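Local coordinates for purine phosphoribosyltransferase (Pyrococcus horikoshii, PDB 1VDM), which probably transfers a phosphoribosyl group to or from a purine base, as expected of a type I phosphoribosyltransferase from a hyperthermophilic archaeon, at residues A19-E24 / P129-F134; V33-L38 / D57-K62. All coordinates share one frame; numbering follows the deposited sequence.

Contact 1 of 2, residues A19-E24 / P129-F134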
loop_
_atom_site.group_PDB
_atom_site.type_symbol
_atom_site.label_atom_id
_atom_site.label_comp_id
_atom_site.label_asym_id
_atom_site.label_seq_id
_atom_site.Cartn_x
_atom_site.Cartn_y
_atom_site.Cartn_z
ATOM N N ALA G 19 -13.671 -24.666 -21.827
ATOM C CA ALA G 19 -13.876 -25.132 -20.457
ATOM C C ALA G 19 -15.317 -25.555 -20.212
ATOM O O ALA G 19 -15.564 -26.661 -19.746
ATOM C CB ALA G 19 -13.489 -24.045 -19.470
ATOM N N GLU G 20 -16.266 -24.681 -20.530
ATOM C CA GLU G 20 -17.672 -25.001 -20.318
ATOM C C GLU G 20 -18.052 -26.319 -20.993
ATOM O O GLU G 20 -18.832 -27.106 -20.443
ATOM C CB GLU G 20 -18.570 -23.864 -20.827
ATOM C CG GLU G 20 -20.056 -24.005 -20.425
ATOM C CD GLU G 20 -20.264 -24.182 -18.909
ATOM O OE1 GLU G 20 -19.797 -23.317 -18.131
ATOM O OE2 GLU G 20 -20.893 -25.183 -18.493
ATOM N N LYS G 21 -17.492 -26.560 -22.178
ATOM C CA LYS G 21 -17.761 -27.783 -22.926
ATOM C C LYS G 21 -17.041 -28.976 -22.311
ATOM O O LYS G 21 -17.590 -30.074 -22.249
ATOM C CB LYS G 21 -17.335 -27.617 -24.388
ATOM C CG LYS G 21 -18.485 -27.641 -25.375
ATOM C CD LYS G 21 -19.497 -26.547 -25.080
ATOM C CE LYS G 21 -20.748 -26.703 -25.934
ATOM N NZ LYS G 21 -21.745 -25.626 -25.671
ATOM N N LEU G 22 -15.809 -28.768 -21.859
ATOM C CA LEU G 22 -15.054 -29.854 -21.246
ATOM C C LEU G 22 -15.655 -30.251 -19.894
ATOM O O LEU G 22 -15.391 -31.342 -19.389
ATOM C CB LEU G 22 -13.583 -29.458 -21.066
ATOM C CG LEU G 22 -12.688 -29.443 -22.311
ATOM C CD1 LEU G 22 -11.275 -28.990 -21.943
ATOM C CD2 LEU G 22 -12.660 -30.837 -22.918
ATOM N N ARG G 23 -16.461 -29.365 -19.312
ATOM C CA ARG G 23 -17.094 -29.649 -18.025
ATOM C C ARG G 23 -18.067 -30.814 -18.150
ATOM O O ARG G 23 -18.216 -31.610 -17.223
ATOM C CB ARG G 23 -17.827 -28.413 -17.487
ATOM C CG ARG G 23 -16.892 -27.332 -16.952
ATOM C CD ARG G 23 -17.492 -26.567 -15.778
ATOM N NE ARG G 23 -16.506 -25.676 -15.162
ATOM C CZ ARG G 23 -16.149 -24.490 -15.652
ATOM N NH1 ARG G 23 -16.698 -24.028 -16.771
ATOM N NH2 ARG G 23 -15.231 -23.770 -15.026
ATOM N N GLU G 24 -18.718 -30.914 -19.304
ATOM C CA GLU G 24 -19.666 -31.991 -19.564
ATOM C C GLU G 24 -18.925 -33.317 -19.778
ATOM O O GLU G 24 -19.511 -34.392 -19.654
ATOM C CB GLU G 24 -20.505 -31.656 -20.799
ATOM C CG GLU G 24 -21.121 -30.259 -20.757
ATOM C CD GLU G 24 -21.896 -29.906 -22.022
ATOM O OE1 GLU G 24 -21.304 -29.955 -23.126
ATOM O OE2 GLU G 24 -23.096 -29.571 -21.913
ATOM N N PRO G 129 -10.210 -31.714 -34.044
ATOM C CA PRO G 129 -10.365 -31.657 -32.586
ATOM C C PRO G 129 -11.815 -31.908 -32.180
ATOM O O PRO G 129 -12.743 -31.526 -32.895
ATOM C CB PRO G 129 -9.905 -30.235 -32.247
ATOM C CG PRO G 129 -8.947 -29.906 -33.370
ATOM C CD PRO G 129 -9.690 -30.437 -34.560
ATOM N N ASP G 130 -12.018 -32.563 -31.045
ATOM C CA ASP G 130 -13.379 -32.807 -30.597
ATOM C C ASP G 130 -13.986 -31.476 -30.187
ATOM O O ASP G 130 -15.200 -31.289 -30.272
ATOM C CB ASP G 130 -13.389 -33.803 -29.444
ATOM C CG ASP G 130 -12.819 -35.140 -29.853
ATOM O OD1 ASP G 130 -11.615 -35.377 -29.610
ATOM O OD2 ASP G 130 -13.569 -35.945 -30.448
ATOM N N TYR G 131 -13.122 -30.549 -29.771
ATOM C CA TYR G 131 -13.534 -29.204 -29.376
ATOM C C TYR G 131 -12.503 -28.175 -29.846
ATOM O O TYR G 131 -11.318 -28.314 -29.559
ATOM C CB TYR G 131 -13.660 -29.085 -27.851
ATOM C CG TYR G 131 -14.488 -30.151 -27.180
ATOM C CD1 TYR G 131 -13.888 -31.276 -26.625
ATOM C CD2 TYR G 131 -15.873 -30.035 -27.099
ATOM C CE1 TYR G 131 -14.647 -32.264 -26.004
ATOM C CE2 TYR G 131 -16.639 -31.011 -26.485
ATOM C CZ TYR G 131 -16.019 -32.122 -25.940
ATOM O OH TYR G 131 -16.777 -33.092 -25.333
ATOM N N TYR G 132 -12.949 -27.144 -30.555
ATOM C CA TYR G 132 -12.048 -26.092 -31.022
ATOM C C TYR G 132 -12.849 -24.818 -31.268
ATOM O O TYR G 132 -14.072 -24.867 -31.340
ATOM C CB TYR G 132 -11.288 -26.533 -32.294
ATOM C CG TYR G 132 -12.095 -26.593 -33.579
ATOM C CD1 TYR G 132 -12.402 -25.432 -34.290
ATOM C CD2 TYR G 132 -12.548 -27.815 -34.083
ATOM C CE1 TYR G 132 -13.142 -25.483 -35.471
ATOM C CE2 TYR G 132 -13.289 -27.880 -35.263
ATOM C CZ TYR G 132 -13.585 -26.710 -35.951
ATOM O OH TYR G 132 -14.340 -26.764 -37.101
ATOM N N VAL G 133 -12.166 -23.682 -31.392
ATOM C CA VAL G 133 -12.848 -22.406 -31.592
ATOM C C VAL G 133 -12.605 -21.718 -32.933
ATOM O O VAL G 133 -13.538 -21.198 -33.552
ATOM C CB VAL G 133 -12.460 -21.407 -30.475
ATOM C CG1 VAL G 133 -13.133 -20.059 -30.709
ATOM C CG2 VAL G 133 -12.846 -21.974 -29.127
ATOM N N PHE G 134 -11.355 -21.700 -33.379
ATOM C CA PHE G 134 -11.031 -21.034 -34.634
ATOM C C PHE G 134 -10.720 -21.954 -35.812
ATOM O O PHE G 134 -10.046 -22.977 -35.675
ATOM C CB PHE G 134 -9.877 -20.051 -34.416
ATOM C CG PHE G 134 -10.138 -19.041 -33.334
ATOM C CD1 PHE G 134 -9.418 -19.078 -32.140
ATOM C CD2 PHE G 134 -11.102 -18.051 -33.506
ATOM C CE1 PHE G 134 -9.657 -18.141 -31.135
ATOM C CE2 PHE G 134 -11.351 -17.105 -32.504
ATOM C CZ PHE G 134 -10.628 -17.151 -31.319
HETATM O O HOH W 1 -19.188 -32.067 -24.147
#
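A water molecule joins Tyr131 to Glu24: it lies 2.9 Å from Tyr131 OH and donates a hydrogen bond to Glu24 OE1, 3.2 Å away. The contact belongs to the α/β phosphoribosyltransferase fold, where the C-terminal part of helix 8-23 packs against the loop running toward strand 134-135. Tyr131 carries the loop side of the contact. Its CG stands beside the backbone N and anti to the carbonyl carbon (chi1 -51°), which points the ring at the helix and takes the hydroxyl past it to the water. Lys21 and Leu22 approach the ring obliquely from the same side of its plane, Lys21 by the CD2-CE2 bond and Leu22 by the CD1-CE1 bond. Lys21 lays its aliphatic root there, with Lys21 CB 3.9 Å from Tyr131 CD2. A bend at chi2 (59°) then turns the rest of the lysine chain away, and the ammonium group takes no part in the contact. Leu22 offers a single methyl, Leu22 CD2, which sits 3.9 Å from Tyr131 CD1 and about as far from CE1. The helix thus gives the ring carbon contacts on one side, while its polar end is tied through water to a carboxylate. Leu18 of the same helix, Tyr25 and Lys115 also touch Tyr131, and Glu151 of a second subunit packs on both Tyr131 and Lys21. Backbone hydrogen bonds between Tyr131 and Ile116 and Cys118 join the loop to strand 113-118, an outermost strand of the central sheet within this chain. Along the helix, Glu20 OE1 is shared by two arginines: it forms a salt bridge with Arg23 NH2 of a third subunit and another, at 3.5 Å, with Arg23 NH1 of its own chain.

Contact 2 of 2, residues V33-L38 / D57-K62; sequences VARGGL and DVKFYK
The backbone leaving strand 29-33 comes closest to strand 53-61 where Ala34 CA lies 4.9 Å from Asp57 CA, and just beyond, the peptide bond between Ala34 and Arg35 is cis. Ala34 CB rests against the carboxylate, 3.6 Å from Asp57 OD2. The other carboxylate oxygen serves two cations. Lys59 NZ donates to Asp57 OD1 at 2.8 Å, coming from above the carboxylate plane, 60° out of it, and also bonds Thr74 OG1. Arg35 NH2 reaches the same Asp57 OD1 at 3.3 Å in a weak, bent bond, the guanidinium plane turned 74° from that of the carboxylate. With Asp57 CG anti to the backbone N (chi1 -161°), the acid extends toward both bases, and Lys59 arrives by a chain bent at chi2, chi3 and chi4. Arg35 NH2 and Lys59 NZ, both donors, stand 3.0 Å apart without bonding each other, and the shared acid probably offsets part of their charge. The cis peptide and the Arg-Gly-Gly sequence, set between the end of a parallel strand and helix 38-47, are consistent with the pyrophosphate-binding loop of type I phosphoribosyltransferases.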
loop_
_atom_site.group_PDB
_atom_site.type_symbol
_atom_site.label_atom_id
_atom_site.label_comp_id
_atom_site.label_asym_id
_atom_site.label_seq_id
_atom_site.Cartn_x
_atom_site.Cartn_y
_atom_site.Cartn_z
ATOM N N VAL G 33 0.347 -30.372 -25.180
ATOM C CA VAL G 33 1.350 -30.505 -26.230
ATOM C C VAL G 33 2.216 -29.248 -26.341
ATOM O O VAL G 33 1.741 -28.146 -26.585
ATOM C CB VAL G 33 0.620 -30.758 -27.550
ATOM C CG1 VAL G 33 1.631 -31.034 -28.662
ATOM C CG2 VAL G 33 -0.307 -31.950 -27.411
ATOM N N ALA G 34 3.529 -29.436 -26.108
ATOM C CA ALA G 34 4.442 -28.301 -26.176
ATOM C C ALA G 34 4.694 -27.866 -27.622
ATOM O O ALA G 34 4.610 -28.642 -28.564
ATOM C CB ALA G 34 5.761 -28.711 -25.519
ATOM N N ARG G 35 4.975 -26.559 -27.783
ATOM C CA ARG G 35 5.020 -25.681 -26.620
ATOM C C ARG G 35 3.753 -24.831 -26.507
ATOM O O ARG G 35 3.303 -24.465 -25.429
ATOM C CB ARG G 35 6.241 -24.770 -26.759
ATOM C CG ARG G 35 7.511 -25.549 -27.105
ATOM C CD ARG G 35 8.634 -25.294 -26.093
ATOM N NE ARG G 35 9.559 -26.429 -26.055
ATOM C CZ ARG G 35 10.682 -26.336 -26.790
ATOM N NH1 ARG G 35 10.916 -25.251 -27.509
ATOM N NH2 ARG G 35 11.571 -27.333 -26.768
ATOM N N GLY G 36 3.198 -24.480 -27.682
ATOM C CA GLY G 36 1.998 -23.652 -27.691
ATOM C C GLY G 36 0.867 -24.288 -26.881
ATOM O O GLY G 36 0.060 -23.622 -26.246
ATOM N N GLY G 37 0.802 -25.631 -26.954
ATOM C CA GLY G 37 -0.244 -26.343 -26.229
ATOM C C GLY G 37 -0.296 -25.924 -24.757
ATOM O O GLY G 37 -1.338 -25.942 -24.116
ATOM N N LEU G 38 0.857 -25.707 -24.133
ATOM C CA LEU G 38 0.898 -25.509 -22.692
ATOM C C LEU G 38 0.161 -24.256 -22.205
ATOM O O LEU G 38 -0.180 -24.163 -21.028
ATOM C CB LEU G 38 2.353 -25.496 -22.192
ATOM C CG LEU G 38 3.141 -26.807 -22.350
ATOM C CD1 LEU G 38 4.548 -26.650 -21.783
ATOM C CD2 LEU G 38 2.412 -27.942 -21.644
ATOM N N ASP G 57 6.308 -33.368 -25.263
ATOM C CA ASP G 57 6.938 -32.553 -26.301
ATOM C C ASP G 57 7.350 -33.463 -27.449
ATOM O O ASP G 57 8.150 -34.385 -27.271
ATOM C CB ASP G 57 8.172 -31.819 -25.751
ATOM C CG ASP G 57 8.591 -30.624 -26.616
ATOM O OD1 ASP G 57 9.503 -29.873 -26.190
ATOM O OD2 ASP G 57 8.012 -30.429 -27.711
ATOM N N VAL G 58 6.783 -33.208 -28.621
ATOM C CA VAL G 58 7.097 -33.994 -29.807
ATOM C C VAL G 58 7.851 -33.114 -30.795
ATOM O O VAL G 58 7.444 -31.987 -31.073
ATOM C CB VAL G 58 5.818 -34.534 -30.473
ATOM C CG1 VAL G 58 6.180 -35.381 -31.676
ATOM C CG2 VAL G 58 5.021 -35.356 -29.471
ATOM N N LYS G 59 8.955 -33.627 -31.318
ATOM C CA LYS G 59 9.747 -32.857 -32.267
ATOM C C LYS G 59 10.028 -33.656 -33.540
ATOM O O LYS G 59 10.026 -34.879 -33.550
ATOM C CB LYS G 59 11.063 -32.474 -31.591
ATOM C CG LYS G 59 11.246 -30.958 -31.495
ATOM C CD LYS G 59 12.047 -30.547 -30.258
ATOM C CE LYS G 59 11.185 -29.826 -29.215
ATOM N NZ LYS G 59 11.702 -30.100 -27.876
ATOM N N PHE G 60 10.259 -32.946 -34.640
ATOM C CA PHE G 60 10.496 -33.647 -35.903
ATOM C C PHE G 60 11.843 -33.276 -36.548
ATOM O O PHE G 60 12.237 -32.118 -36.630
ATOM C CB PHE G 60 9.350 -33.304 -36.857
ATOM C CG PHE G 60 8.084 -33.960 -36.394
ATOM C CD1 PHE G 60 7.210 -33.258 -35.573
ATOM C CD2 PHE G 60 7.777 -35.245 -36.808
ATOM C CE1 PHE G 60 6.022 -33.848 -35.168
ATOM C CE2 PHE G 60 6.582 -35.830 -36.399
ATOM C CZ PHE G 60 5.701 -35.136 -35.579
ATOM N N TYR G 61 12.579 -34.332 -36.972
ATOM C CA TYR G 61 13.800 -34.167 -37.749
ATOM C C TYR G 61 13.697 -34.873 -39.104
ATOM O O TYR G 61 12.811 -35.683 -39.354
ATOM C CB TYR G 61 14.960 -34.736 -36.930
ATOM C CG TYR G 61 14.953 -34.145 -35.560
ATOM C CD1 TYR G 61 15.053 -34.973 -34.446
ATOM C CD2 TYR G 61 14.894 -32.760 -35.384
ATOM C CE1 TYR G 61 15.113 -34.428 -33.171
ATOM C CE2 TYR G 61 14.944 -32.215 -34.109
ATOM C CZ TYR G 61 15.053 -33.043 -33.007
ATOM O OH TYR G 61 15.153 -32.505 -31.738
ATOM N N LYS G 62 14.618 -34.507 -40.011
ATOM C CA LYS G 62 14.527 -35.020 -41.373
ATOM C C LYS G 62 14.888 -36.506 -41.455
ATOM O O LYS G 62 14.390 -37.253 -42.287
ATOM C CB LYS G 62 15.457 -34.197 -42.263
ATOM C CG LYS G 62 14.807 -32.889 -42.719
ATOM C CD LYS G 62 14.353 -32.946 -44.178
ATOM C CE LYS G 62 15.518 -32.791 -45.161
ATOM N NZ LYS G 62 15.158 -33.380 -46.449
#

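In the fold
Contact 1 is buried, apolar apart from its water bridge, and lies where helix 8-23 meets the loop bonded to strand 113-118 at one border of the central sheet. Contact 2 is only partly buried, rests on charge, and joins a loop to strand 53-61, the neighbour of strand 29-33. The two lie on opposite sides of the chain's centre, with centres 21 Å apart and nearest atoms about 11 Å apart. In sequence, both segments of contact 2 fall between those of contact 1, and helix 8-23 leads into strand 29-33, whose far end opens into the loop of contact 2. Other subunits approach both.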